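Local coordinates for protein phosphoribosylaminoimidazole-succinocarboxamide synthase (Pyrococcus horikoshii, PDB 4O82) that catalyses the ATP-dependent ligation of L-aspartate to 5-amino-1-(5-phospho-D-ribosyl)imidazole-4-carboxylate, giving SAICAR in de novo purine biosynthesis, at residues E151-V156 against L176-D181; V90-V95 against V172-E177. All blocks are in the same frame, centred on the assembly; numbering follows the deposited sequence.

Contact 1 of 2, residues E151-V156 against L176-D181. With ADP (adenosine-5'-diphosphate), chain J.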
loop_
_atom_site.group_PDB
_atom_site.type_symbol
_atom_site.label_atom_id
_atom_site.label_comp_id
_atom_site.label_asym_id
_atom_site.label_seq_id
_atom_site.Cartn_x
_atom_site.Cartn_y
_atom_site.Cartn_z
ATOM N N GLU A 151 0.651 -10.636 -11.091
ATOM C CA GLU A 151 1.392 -9.402 -10.806
ATOM C C GLU A 151 0.453 -8.191 -10.926
ATOM O O GLU A 151 0.424 -7.352 -10.023
ATOM C CB GLU A 151 2.612 -9.261 -11.725
ATOM C CG GLU A 151 3.358 -7.929 -11.661
ATOM C CD GLU A 151 4.574 -7.877 -12.594
ATOM O OE1 GLU A 151 5.438 -6.986 -12.424
ATOM O OE2 GLU A 151 4.679 -8.726 -13.504
ATOM N N ILE A 152 -0.323 -8.127 -12.015
ATOM C CA ILE A 152 -1.316 -7.068 -12.187
ATOM C C ILE A 152 -2.323 -7.084 -11.019
ATOM O O ILE A 152 -2.620 -6.034 -10.431
ATOM C CB ILE A 152 -2.036 -7.156 -13.560
ATOM C CG1 ILE A 152 -1.018 -7.175 -14.711
ATOM C CG2 ILE A 152 -2.947 -5.957 -13.779
ATOM C CD1 ILE A 152 -1.657 -7.163 -16.077
ATOM N N ALA A 153 -2.818 -8.278 -10.670
ATOM C CA ALA A 153 -3.849 -8.401 -9.640
ATOM C C ALA A 153 -3.355 -7.879 -8.295
ATOM O O ALA A 153 -4.109 -7.216 -7.581
ATOM C CB ALA A 153 -4.363 -9.828 -9.525
ATOM N N LEU A 154 -2.092 -8.168 -7.977
ATOM C CA LEU A 154 -1.484 -7.731 -6.745
ATOM C C LEU A 154 -1.276 -6.222 -6.713
ATOM O O LEU A 154 -1.433 -5.593 -5.667
ATOM C CB LEU A 154 -0.160 -8.488 -6.469
ATOM C CG LEU A 154 -0.328 -9.909 -5.896
ATOM C CD1 LEU A 154 0.969 -10.725 -5.996
ATOM C CD2 LEU A 154 -0.798 -9.863 -4.439
ATOM N N LYS A 155 -0.896 -5.661 -7.850
ATOM C CA LYS A 155 -0.753 -4.220 -8.011
ATOM C C LYS A 155 -2.078 -3.524 -7.810
ATOM O O LYS A 155 -2.163 -2.572 -7.055
ATOM C CB LYS A 155 -0.260 -3.874 -9.407
ATOM C CG LYS A 155 1.232 -3.795 -9.541
ATOM C CD LYS A 155 1.573 -3.037 -10.815
ATOM N N VAL A 156 -3.106 -4.037 -8.483
ATOM C CA VAL A 156 -4.466 -3.540 -8.337
ATOM C C VAL A 156 -4.920 -3.605 -6.887
ATOM O O VAL A 156 -5.490 -2.640 -6.381
ATOM C CB VAL A 156 -5.464 -4.306 -9.229
ATOM C CG1 VAL A 156 -6.878 -4.081 -8.735
ATOM C CG2 VAL A 156 -5.316 -3.870 -10.683
ATOM N N LEU A 176 -11.335 -10.377 -9.839
ATOM C CA LEU A 176 -11.065 -9.656 -11.081
ATOM C C LEU A 176 -11.136 -10.619 -12.245
ATOM O O LEU A 176 -11.027 -11.843 -12.071
ATOM C CB LEU A 176 -9.681 -8.996 -11.055
ATOM C CG LEU A 176 -9.298 -7.979 -9.984
ATOM C CD1 LEU A 176 -7.794 -7.736 -10.045
ATOM C CD2 LEU A 176 -10.092 -6.674 -10.147
ATOM N N GLU A 177 -11.344 -10.048 -13.422
ATOM C CA GLU A 177 -11.305 -10.764 -14.665
ATOM C C GLU A 177 -10.398 -9.989 -15.619
ATOM O O GLU A 177 -10.270 -8.757 -15.504
ATOM C CB GLU A 177 -12.720 -10.935 -15.242
ATOM C CG GLU A 177 -13.691 -11.516 -14.209
ATOM C CD GLU A 177 -15.005 -12.015 -14.786
ATOM O OE1 GLU A 177 -15.192 -12.035 -16.027
ATOM O OE2 GLU A 177 -15.863 -12.399 -13.972
ATOM N N PHE A 178 -9.787 -10.749 -16.536
ATOM C CA PHE A 178 -8.777 -10.266 -17.472
ATOM C C PHE A 178 -9.022 -10.827 -18.864
ATOM O O PHE A 178 -9.604 -11.905 -19.023
ATOM C CB PHE A 178 -7.370 -10.704 -17.016
ATOM C CG PHE A 178 -6.879 -10.013 -15.764
ATOM C CD1 PHE A 178 -6.202 -8.793 -15.845
ATOM C CD2 PHE A 178 -7.078 -10.590 -14.500
ATOM C CE1 PHE A 178 -5.720 -8.175 -14.710
ATOM C CE2 PHE A 178 -6.601 -9.956 -13.348
ATOM C CZ PHE A 178 -5.924 -8.744 -13.459
ATOM N N GLY A 179 -8.559 -10.091 -19.860
ATOM C CA GLY A 179 -8.574 -10.535 -21.243
ATOM C C GLY A 179 -7.412 -9.989 -22.076
ATOM O O GLY A 179 -6.568 -9.204 -21.593
ATOM N N LYS A 180 -7.361 -10.431 -23.331
ATOM C CA LYS A 180 -6.292 -10.044 -24.244
ATOM C C LYS A 180 -6.859 -9.065 -25.258
ATOM O O LYS A 180 -7.931 -9.307 -25.811
ATOM C CB LYS A 180 -5.717 -11.280 -24.953
ATOM C CG LYS A 180 -4.605 -11.984 -24.197
ATOM C CD LYS A 180 -4.009 -13.136 -25.005
ATOM C CE LYS A 180 -4.503 -14.512 -24.546
ATOM N NZ LYS A 180 -5.745 -15.020 -25.206
ATOM N N ASP A 181 -6.168 -7.953 -25.486
ATOM C CA ASP A 181 -6.611 -7.003 -26.519
ATOM C C ASP A 181 -6.022 -7.365 -27.882
ATOM O O ASP A 181 -5.350 -8.381 -28.005
ATOM C CB ASP A 181 -6.299 -5.545 -26.128
ATOM C CG ASP A 181 -4.809 -5.268 -25.956
ATOM O OD1 ASP A 181 -4.493 -4.199 -25.383
ATOM O OD2 ASP A 181 -3.960 -6.086 -26.384
HETATM P PB ADP J . -22.084 -13.403 -16.022
HETATM O O1B ADP J . -20.906 -13.619 -15.099
HETATM O O2B ADP J . -23.288 -14.284 -15.743
HETATM O O3B ADP J . -21.655 -13.282 -17.456
HETATM P PA ADP J . -22.262 -10.481 -16.051
HETATM O O1A ADP J . -23.542 -9.683 -16.022
HETATM O O2A ADP J . -21.129 -10.107 -15.129
HETATM O O3A ADP J . -22.758 -11.972 -15.664
HETATM O "O5'" ADP J . -21.740 -10.520 -17.573
HETATM C "C5'" ADP J . -20.494 -9.972 -18.000
HETATM C "C4'" ADP J . -19.830 -10.962 -18.945
HETATM O "O4'" ADP J . -19.048 -10.303 -19.950
HETATM C "C3'" ADP J . -18.864 -11.857 -18.200
HETATM O "O3'" ADP J . -18.889 -13.102 -18.888
HETATM C "C2'" ADP J . -17.513 -11.226 -18.429
HETATM O "O2'" ADP J . -16.447 -12.167 -18.400
HETATM C "C1'" ADP J . -17.672 -10.661 -19.819
HETATM N N9 ADP J . -16.839 -9.459 -19.988
HETATM C C8 ADP J . -16.614 -8.502 -19.076
HETATM N N7 ADP J . -15.811 -7.548 -19.583
HETATM C C5 ADP J . -15.533 -7.890 -20.860
HETATM C C6 ADP J . -14.741 -7.345 -21.984
HETATM N N6 ADP J . -14.068 -6.193 -21.861
HETATM N N1 ADP J . -14.699 -8.037 -23.144
HETATM C C2 ADP J . -15.363 -9.198 -23.318
HETATM N N3 ADP J . -16.098 -9.753 -22.333
HETATM C C4 ADP J . -16.208 -9.162 -21.114
#
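Leu176 sets its CD1 methyl against two residues of the helix, Ala153 and Val156. Ala153 suits its place because a single methyl lets the strand's side chains come close to the helix backbone; CD1 of Leu176 lies 4.0 Å from CA of Ala153 and 4.1 Å from its CB. Val156 and Leu176 slide past each other in opposite directions, with CG1 of Val156 4.0 Å from CD1 of Leu176. The branch that touches is the one lying anti to the backbone N of Val156 (chi1 162°). This is helix-on-sheet packing, in which helix 143-165 rests on the antiparallel sheet through strand 169-180. Phe178 brings its broad ring to the same helix, CZ of Phe178 lying 4.4 Å from CB of Ala153. In one of the two deposited conformers of Ile152, its CG2 also meets the edge of this ring, 3.7 Å from CE1 of Phe178. Strand 186-188 adds Leu188 beside both Leu176 and Phe178. Glu177 takes no part in this packing; its extended chain reaches the nucleotide, where OE1 of Glu177 accepts a hydrogen bond from O2' of ADP at 2.7 Å, while OE2 is salt-bridged to Lys175 and Lys122.

Contact 2 of 2, residues V90-V95 against V172-E177. With AMP (adenosine monophosphate), chain I; ADP (adenosine-5'-diphosphate), chain J.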
loop_
_atom_site.group_PDB
_atom_site.type_symbol
_atom_site.label_atom_id
_atom_site.label_comp_id
_atom_site.label_asym_id
_atom_site.label_seq_id
_atom_site.Cartn_x
_atom_site.Cartn_y
_atom_site.Cartn_z
ATOM N N VAL A 90 -9.986 -14.167 -10.863
ATOM C CA VAL A 90 -8.739 -13.971 -10.140
ATOM C C VAL A 90 -9.096 -13.275 -8.836
ATOM O O VAL A 90 -9.500 -12.101 -8.825
ATOM C CB VAL A 90 -7.722 -13.176 -10.979
ATOM C CG1 VAL A 90 -6.440 -12.941 -10.201
ATOM C CG2 VAL A 90 -7.450 -13.890 -12.313
ATOM N N VAL A 91 -8.964 -14.018 -7.741
ATOM C CA VAL A 91 -9.356 -13.531 -6.436
ATOM C C VAL A 91 -8.149 -13.135 -5.597
ATOM O O VAL A 91 -7.209 -13.906 -5.462
ATOM C CB VAL A 91 -10.291 -14.539 -5.696
ATOM C CG1 VAL A 91 -10.672 -14.028 -4.315
ATOM C CG2 VAL A 91 -11.573 -14.787 -6.511
ATOM N N VAL A 92 -8.174 -11.914 -5.059
ATOM C CA VAL A 92 -7.149 -11.443 -4.142
ATOM C C VAL A 92 -7.771 -11.185 -2.775
ATOM O O VAL A 92 -8.841 -10.568 -2.684
ATOM C CB VAL A 92 -6.462 -10.131 -4.597
ATOM C CG1 VAL A 92 -5.285 -9.821 -3.672
ATOM C CG2 VAL A 92 -6.003 -10.214 -6.043
ATOM N N ARG A 93 -7.059 -11.624 -1.727
ATOM C CA ARG A 93 -7.587 -11.677 -0.379
ATOM C C ARG A 93 -6.577 -11.106 0.607
ATOM O O ARG A 93 -5.433 -11.566 0.678
ATOM C CB ARG A 93 -7.989 -13.120 0.013
ATOM C CG ARG A 93 -8.671 -13.884 -1.120
ATOM C CD ARG A 93 -9.128 -15.284 -0.735
ATOM N NE ARG A 93 -10.382 -15.212 -0.020
ATOM C CZ ARG A 93 -11.518 -15.806 -0.377
ATOM N NH1 ARG A 93 -11.589 -16.589 -1.434
ATOM N NH2 ARG A 93 -12.592 -15.630 0.360
ATOM N N ASN A 94 -7.044 -10.120 1.386
ATOM C CA ASN A 94 -6.266 -9.458 2.428
ATOM C C ASN A 94 -6.688 -9.828 3.848
ATOM O O ASN A 94 -5.883 -9.811 4.760
ATOM C CB ASN A 94 -6.405 -7.953 2.265
ATOM C CG ASN A 94 -5.842 -7.470 0.961
ATOM O OD1 ASN A 94 -4.674 -7.675 0.701
ATOM N ND2 ASN A 94 -6.671 -6.841 0.135
ATOM N N VAL A 95 -7.979 -10.096 4.018
ATOM C CA VAL A 95 -8.545 -10.472 5.303
ATOM C C VAL A 95 -9.344 -11.758 5.062
ATOM O O VAL A 95 -10.004 -11.882 4.033
ATOM C CB VAL A 95 -9.466 -9.344 5.837
ATOM C CG1 VAL A 95 -10.243 -9.803 7.034
ATOM C CG2 VAL A 95 -8.660 -8.103 6.180
ATOM N N VAL A 172 -11.325 -6.454 1.930
ATOM C CA VAL A 172 -11.182 -7.789 2.536
ATOM C C VAL A 172 -10.759 -8.801 1.451
ATOM O O VAL A 172 -9.796 -9.555 1.614
ATOM C CB VAL A 172 -12.517 -8.221 3.225
ATOM C CG1 VAL A 172 -12.590 -9.729 3.457
ATOM C CG2 VAL A 172 -12.746 -7.418 4.517
ATOM N N ASP A 173 -11.494 -8.825 0.353
ATOM C CA ASP A 173 -11.121 -9.636 -0.796
ATOM C C ASP A 173 -11.900 -9.080 -1.979
ATOM O O ASP A 173 -12.776 -8.203 -1.791
ATOM C CB ASP A 173 -11.399 -11.136 -0.569
ATOM C CG ASP A 173 -12.823 -11.409 -0.110
ATOM O OD1 ASP A 173 -13.767 -10.913 -0.741
ATOM O OD2 ASP A 173 -13.006 -12.108 0.893
ATOM N N PHE A 174 -11.565 -9.555 -3.179
ATOM C CA PHE A 174 -12.250 -9.150 -4.393
ATOM C C PHE A 174 -11.897 -10.054 -5.574
ATOM O O PHE A 174 -10.904 -10.767 -5.519
ATOM C CB PHE A 174 -12.013 -7.656 -4.706
ATOM C CG PHE A 174 -10.605 -7.308 -5.073
ATOM C CD1 PHE A 174 -10.286 -6.973 -6.375
ATOM C CD2 PHE A 174 -9.601 -7.293 -4.115
ATOM C CE1 PHE A 174 -8.980 -6.639 -6.730
ATOM C CE2 PHE A 174 -8.303 -6.984 -4.472
ATOM C CZ PHE A 174 -7.987 -6.660 -5.779
ATOM N N LYS A 175 -12.731 -10.029 -6.617
ATOM C CA LYS A 175 -12.552 -10.874 -7.799
ATOM C C LYS A 175 -12.304 -9.996 -9.019
ATOM O O LYS A 175 -12.977 -9.015 -9.209
ATOM C CB LYS A 175 -13.780 -11.756 -8.075
ATOM C CG LYS A 175 -13.714 -12.518 -9.406
ATOM C CD LYS A 175 -15.008 -12.576 -10.221
ATOM C CE LYS A 175 -15.761 -11.263 -10.380
ATOM N NZ LYS A 175 -16.229 -11.067 -11.771
ATOM N N LEU A 176 -11.335 -10.377 -9.839
ATOM C CA LEU A 176 -11.065 -9.656 -11.081
ATOM C C LEU A 176 -11.136 -10.619 -12.245
ATOM O O LEU A 176 -11.027 -11.843 -12.071
ATOM C CB LEU A 176 -9.681 -8.996 -11.055
ATOM C CG LEU A 176 -9.298 -7.979 -9.984
ATOM C CD1 LEU A 176 -7.794 -7.736 -10.045
ATOM C CD2 LEU A 176 -10.092 -6.674 -10.147
ATOM N N GLU A 177 -11.344 -10.048 -13.422
ATOM C CA GLU A 177 -11.305 -10.764 -14.665
ATOM C C GLU A 177 -10.398 -9.989 -15.619
ATOM O O GLU A 177 -10.270 -8.757 -15.504
ATOM C CB GLU A 177 -12.720 -10.935 -15.242
ATOM C CG GLU A 177 -13.691 -11.516 -14.209
ATOM C CD GLU A 177 -15.005 -12.015 -14.786
ATOM O OE1 GLU A 177 -15.192 -12.035 -16.027
ATOM O OE2 GLU A 177 -15.863 -12.399 -13.972
HETATM P P AMP I . -15.533 -16.241 -1.811
HETATM O O1P AMP I . -14.618 -17.162 -2.590
HETATM O O2P AMP I . -15.251 -16.144 -0.329
HETATM O O3P AMP I . -17.016 -16.403 -2.020
HETATM O "O5'" AMP I . -15.285 -14.805 -2.553
HETATM C "C5'" AMP I . -14.088 -14.002 -2.539
HETATM C "C4'" AMP I . -14.304 -12.624 -3.188
HETATM O "O4'" AMP I . -14.455 -12.756 -4.596
HETATM C "C3'" AMP I . -15.548 -11.850 -2.740
HETATM O "O3'" AMP I . -15.228 -10.467 -2.771
HETATM C "C2'" AMP I . -16.586 -12.090 -3.807
HETATM O "O2'" AMP I . -17.530 -11.012 -3.925
HETATM C "C1'" AMP I . -15.706 -12.230 -5.041
HETATM N N9 AMP I . -16.297 -13.169 -6.011
HETATM C C8 AMP I . -16.004 -14.476 -6.123
HETATM N N7 AMP I . -16.712 -15.043 -7.133
HETATM C C5 AMP I . -17.483 -14.095 -7.679
HETATM C C6 AMP I . -18.475 -14.014 -8.774
HETATM N N6 AMP I . -18.802 -15.109 -9.508
HETATM N N1 AMP I . -19.038 -12.799 -9.013
HETATM C C2 AMP I . -18.730 -11.700 -8.307
HETATM N N3 AMP I . -17.841 -11.710 -7.299
HETATM C C4 AMP I . -17.196 -12.850 -6.944
HETATM P PB ADP J . -22.084 -13.403 -16.022
HETATM O O1B ADP J . -20.906 -13.619 -15.099
HETATM O O2B ADP J . -23.288 -14.284 -15.743
HETATM O O3B ADP J . -21.655 -13.282 -17.456
HETATM P PA ADP J . -22.262 -10.481 -16.051
HETATM O O1A ADP J . -23.542 -9.683 -16.022
HETATM O O2A ADP J . -21.129 -10.107 -15.129
HETATM O O3A ADP J . -22.758 -11.972 -15.664
HETATM O "O5'" ADP J . -21.740 -10.520 -17.573
HETATM C "C5'" ADP J . -20.494 -9.972 -18.000
HETATM C "C4'" ADP J . -19.830 -10.962 -18.945
HETATM O "O4'" ADP J . -19.048 -10.303 -19.950
HETATM C "C3'" ADP J . -18.864 -11.857 -18.200
HETATM O "O3'" ADP J . -18.889 -13.102 -18.888
HETATM C "C2'" ADP J . -17.513 -11.226 -18.429
HETATM O "O2'" ADP J . -16.447 -12.167 -18.400
HETATM C "C1'" ADP J . -17.672 -10.661 -19.819
HETATM N N9 ADP J . -16.839 -9.459 -19.988
HETATM C C8 ADP J . -16.614 -8.502 -19.076
HETATM N N7 ADP J . -15.811 -7.548 -19.583
HETATM C C5 ADP J . -15.533 -7.890 -20.860
HETATM C C6 ADP J . -14.741 -7.345 -21.984
HETATM N N6 ADP J . -14.068 -6.193 -21.861
HETATM N N1 ADP J . -14.699 -8.037 -23.144
HETATM C C2 ADP J . -15.363 -9.198 -23.318
HETATM N N3 ADP J . -16.098 -9.753 -22.333
HETATM C C4 ADP J . -16.208 -9.162 -21.114
HETATM O O HOH W 1 -10.913 -13.467 2.009
#
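Val172 holds the facing chain where it turns a corner at Asn94. Its carbonyl oxygen accepts from two successive amides, Asn94 N at 2.8 Å and Val95 N at 3.1 Å. Its compact branched side chain fits against Val95, with CG1 of Val172 3.9 Å from CB of Val95. Val90 and Leu176 exchange backbone bonds, that from Val90 N to Leu176 O being 2.8 Å long and nearly straight (173°). Beta-branched valine suits an extended strand, and Val90 fills the face under the helix, where Ile149 and Ala153 lie. Val92 pairs likewise with Phe174, which places CG between its backbone N and carbonyl carbon (chi1 67°); this turns the ring back beside Val92, CE2 of Phe174 lying 3.6 Å from CB of Val92. Val90, Val92, Phe174 and Leu176 share one face of the antiparallel ladder; the other, with Val91, Arg93, Asp173 and Lys175, receives AMP. There NH2 of Arg93 donates to O2P of AMP at 2.8 Å, and NH1, salt-bridged to Glu118, donates to O1P at 3.3 Å. NH2 of Arg93 also forms a salt bridge with OD2 of Asp173 at 3.6 Å, the planes 72° apart; OD2 is paired with Arg198 too. A leucine in place of Arg93 would probably leave the AMP phosphate without two of its donors and Glu118 without its salt-bridge mate. Strand 111-121 pairs with strand 84-93, and strand 197-201 with strand 169-180, while helix 143-165 packs on the Val90 and Val92 face.

Overall arrangement
Both contacts are buried and both use strand 169-180, sharing Leu176 and Glu177, but they join it to different elements. Contact 1 brings helix 143-165 onto the sheet by apolar packing alone, whereas contact 2 builds the sheet itself with backbone hydrogen bonds between neighbouring strands. Their chemistry divides by face. The apolar face of contact 2 meets the helix of contact 1, where CB of Ala153 lies 3.8 Å from CG1 of Val90 and Val156 touches Phe174. The charged face carries AMP, and Glu177 leads on to ADP. One strand thus serves the hydrophobic core on one side and the nucleotide-binding sites on the other.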